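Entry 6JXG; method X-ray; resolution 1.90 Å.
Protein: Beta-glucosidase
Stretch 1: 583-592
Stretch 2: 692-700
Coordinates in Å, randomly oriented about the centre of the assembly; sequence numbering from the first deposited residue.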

# COMPACT_ATOMS: atom_id res chain seq x y z
N GLN A 583 -11.50 13.61 -23.46
CA GLN A 583 -11.15 13.13 -24.78
C GLN A 583 -9.65 13.14 -24.97
O GLN A 583 -8.98 14.03 -24.47
CB GLN A 583 -11.80 13.97 -25.85
CG GLN A 583 -13.31 13.71 -25.91
CD GLN A 583 -14.01 14.75 -26.74
OE1 GLN A 583 -13.41 15.75 -27.15
NE2 GLN A 583 -15.30 14.56 -26.96
N TYR A 584 -9.14 12.14 -25.66
CA TYR A 584 -7.71 11.97 -25.76
C TYR A 584 -7.30 12.09 -27.23
O TYR A 584 -8.02 11.60 -28.09
CB TYR A 584 -7.36 10.58 -25.32
CG TYR A 584 -7.38 10.27 -23.85
CD1 TYR A 584 -6.23 9.78 -23.21
CD2 TYR A 584 -8.56 10.33 -23.14
CE1 TYR A 584 -6.24 9.39 -21.88
CE2 TYR A 584 -8.56 10.03 -21.78
CZ TYR A 584 -7.42 9.53 -21.18
OH TYR A 584 -7.40 9.25 -19.85
N SER A 585 -6.18 12.70 -27.52
CA SER A 585 -5.68 12.75 -28.86
C SER A 585 -4.17 12.97 -28.85
O SER A 585 -3.52 13.04 -27.80
CB SER A 585 -6.36 13.86 -29.64
OG SER A 585 -6.08 15.11 -29.07
N GLN A 586 -3.62 13.10 -30.05
CA GLN A 586 -2.23 13.52 -30.25
C GLN A 586 -1.19 12.65 -29.54
O GLN A 586 -0.39 13.13 -28.75
CB GLN A 586 -2.11 14.99 -29.87
CG GLN A 586 -2.83 15.88 -30.89
CD GLN A 586 -2.50 17.35 -30.74
OE1 GLN A 586 -1.32 17.73 -30.54
NE2 GLN A 586 -3.52 18.19 -30.84
N LEU A 587 -1.18 11.36 -29.82
CA LEU A 587 -0.22 10.51 -29.17
C LEU A 587 1.14 10.78 -29.78
O LEU A 587 1.24 10.86 -30.98
CB LEU A 587 -0.54 9.10 -29.51
CG LEU A 587 -0.27 7.88 -28.67
CD1 LEU A 587 0.19 6.74 -29.51
CD2 LEU A 587 0.53 8.02 -27.44
N THR A 588 2.19 10.87 -28.98
CA THR A 588 3.58 10.84 -29.46
C THR A 588 4.35 9.74 -28.73
O THR A 588 4.02 9.43 -27.60
CB THR A 588 4.29 12.19 -29.24
OG1 THR A 588 4.47 12.40 -27.85
CG2 THR A 588 3.45 13.30 -29.79
N ALA A 589 5.39 9.20 -29.34
CA ALA A 589 6.21 8.19 -28.74
C ALA A 589 7.57 8.37 -29.34
O ALA A 589 7.66 8.55 -30.55
CB ALA A 589 5.70 6.80 -29.07
N LYS A 590 8.61 8.45 -28.51
CA LYS A 590 9.96 8.72 -29.02
C LYS A 590 10.97 7.98 -28.16
O LYS A 590 10.94 8.06 -26.95
CB LYS A 590 10.25 10.22 -28.99
CG LYS A 590 11.72 10.58 -29.16
CD LYS A 590 11.94 12.10 -29.21
CE LYS A 590 12.05 12.56 -30.67
NZ LYS A 590 12.94 13.74 -30.84
N TYR A 591 11.84 7.21 -28.79
CA TYR A 591 12.95 6.63 -28.08
C TYR A 591 13.99 7.78 -27.91
O TYR A 591 14.48 8.32 -28.87
CB TYR A 591 13.41 5.45 -28.93
CG TYR A 591 13.46 4.11 -28.24
CD1 TYR A 591 12.80 2.97 -28.72
CD2 TYR A 591 14.25 3.97 -27.14
CE1 TYR A 591 12.89 1.73 -28.04
CE2 TYR A 591 14.38 2.77 -26.48
CZ TYR A 591 13.72 1.64 -26.90
OH TYR A 591 14.02 0.46 -26.12
N SER A 592 14.29 8.22 -26.70
CA SER A 592 15.23 9.25 -26.53
C SER A 592 16.65 8.68 -26.27
O SER A 592 17.62 9.40 -26.40
CB SER A 592 14.78 10.18 -25.43
OG SER A 592 14.51 9.45 -24.25
N GLU A 692 8.31 -4.45 -32.05
CA GLU A 692 7.90 -3.17 -31.65
C GLU A 692 7.08 -3.39 -30.41
O GLU A 692 6.41 -4.43 -30.26
CB GLU A 692 7.03 -2.55 -32.74
CG GLU A 692 5.69 -3.24 -32.98
CD GLU A 692 4.87 -2.52 -34.04
OE1 GLU A 692 3.62 -2.45 -33.93
OE2 GLU A 692 5.48 -1.97 -34.97
N PHE A 693 7.17 -2.42 -29.53
CA PHE A 693 6.29 -2.41 -28.35
C PHE A 693 4.97 -1.86 -28.77
O PHE A 693 4.92 -0.91 -29.54
CB PHE A 693 6.90 -1.53 -27.26
CG PHE A 693 8.25 -2.02 -26.80
CD1 PHE A 693 8.35 -3.01 -25.84
CD2 PHE A 693 9.44 -1.46 -27.29
CE1 PHE A 693 9.59 -3.46 -25.38
CE2 PHE A 693 10.68 -1.91 -26.82
CZ PHE A 693 10.76 -2.93 -25.89
N SER A 694 3.88 -2.41 -28.24
CA SER A 694 2.59 -1.79 -28.44
C SER A 694 2.29 -0.83 -27.28
O SER A 694 2.53 -1.16 -26.13
CB SER A 694 1.54 -2.86 -28.49
OG SER A 694 1.75 -3.61 -29.61
N LEU A 695 1.85 0.38 -27.60
CA LEU A 695 1.52 1.42 -26.64
C LEU A 695 0.00 1.66 -26.64
O LEU A 695 -0.55 1.88 -27.70
CB LEU A 695 2.15 2.69 -27.11
CG LEU A 695 3.67 2.62 -27.35
CD1 LEU A 695 4.26 3.93 -27.83
CD2 LEU A 695 4.33 2.17 -26.07
N TYR A 696 -0.65 1.60 -25.47
CA TYR A 696 -2.08 1.77 -25.32
C TYR A 696 -2.28 2.86 -24.33
O TYR A 696 -1.83 2.70 -23.20
CB TYR A 696 -2.79 0.50 -24.89
CG TYR A 696 -2.49 -0.63 -25.78
CD1 TYR A 696 -2.95 -0.64 -27.12
CD2 TYR A 696 -1.76 -1.71 -25.35
CE1 TYR A 696 -2.68 -1.70 -27.95
CE2 TYR A 696 -1.48 -2.77 -26.21
CZ TYR A 696 -1.96 -2.76 -27.48
OH TYR A 696 -1.67 -3.78 -28.30
N VAL A 697 -2.84 4.00 -24.75
CA VAL A 697 -3.07 5.10 -23.81
C VAL A 697 -4.56 5.28 -23.64
O VAL A 697 -5.31 5.34 -24.63
CB VAL A 697 -2.36 6.40 -24.22
CG1 VAL A 697 -2.80 7.58 -23.32
CG2 VAL A 697 -0.88 6.20 -24.23
N GLY A 698 -5.02 5.35 -22.37
CA GLY A 698 -6.41 5.62 -22.14
C GLY A 698 -6.81 5.89 -20.69
O GLY A 698 -5.97 6.23 -19.87
N ALA A 699 -8.11 5.76 -20.43
CA ALA A 699 -8.71 6.09 -19.18
C ALA A 699 -8.78 4.91 -18.19
O ALA A 699 -9.13 5.12 -17.04
CB ALA A 699 -10.09 6.65 -19.47
N SER A 700 -8.39 3.71 -18.61
CA SER A 700 -8.45 2.50 -17.81
C SER A 700 -7.69 1.41 -18.56
O SER A 700 -7.23 1.65 -19.67
CB SER A 700 -9.90 2.03 -17.49
OG SER A 700 -10.38 1.20 -18.49

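Two strands of the beta-glucosidase chain, 583-591 and 692-698, pack side chain to side chain, their axes 8.4 Å apart at closest approach and their N-to-C directions 143° apart. No hydrogen bond joins them; the contact is apolar packing that buries 351 Å², both sides summed. CA-to-CA distances of 7.4 Å for Tyr584 and Gly698, 8.1 Å for Leu587 and Val697 and 8.5 Å for Ala589 and Leu695 leave room for side chains between the backbones.

Aliphatic contacts fill the middle. Ala589 CB meets Leu695 CD1 at 3.4 Å, the closest apolar pair; a lone methyl on one strand is matched by a longer side chain (chi1 m, chi2 t) on the other. Leu587 CD2 lies 4.0 Å from Val697 CG2. Val697, with chi1 t, also places CG1 4.1 Å from Tyr584 CD1, at the edge of that ring and near its plane, so its two methyls serve two neighbours. Phe693, Leu695 and Val697 all point toward the first strand, whereas the intervening Tyr696 points away, the alternation expected of an extended strand.

Aromatic side chains close both ends. Tyr584, buried and with chi1 m, has more of its area covered by the other stretch than any other residue here and reaches along the second stretch past Val697: its CZ is 4.3 Å from Ala699 CB, and its OH is 3.3 Å from Gly698 O, a polar approach that is not a hydrogen bond across the stretches. That hydroxyl is satisfied elsewhere in the structure. Gly698 presents only backbone to the tyrosine, and Ala699 adds a small methyl. At the other end Tyr591 leaves its backbone sideways, but its long side chain brings CE1 to 4.4 Å and OH to 4.2 Å from Phe693 CE2. The buried Phe693 contributes apolar ring surface to this looser contact.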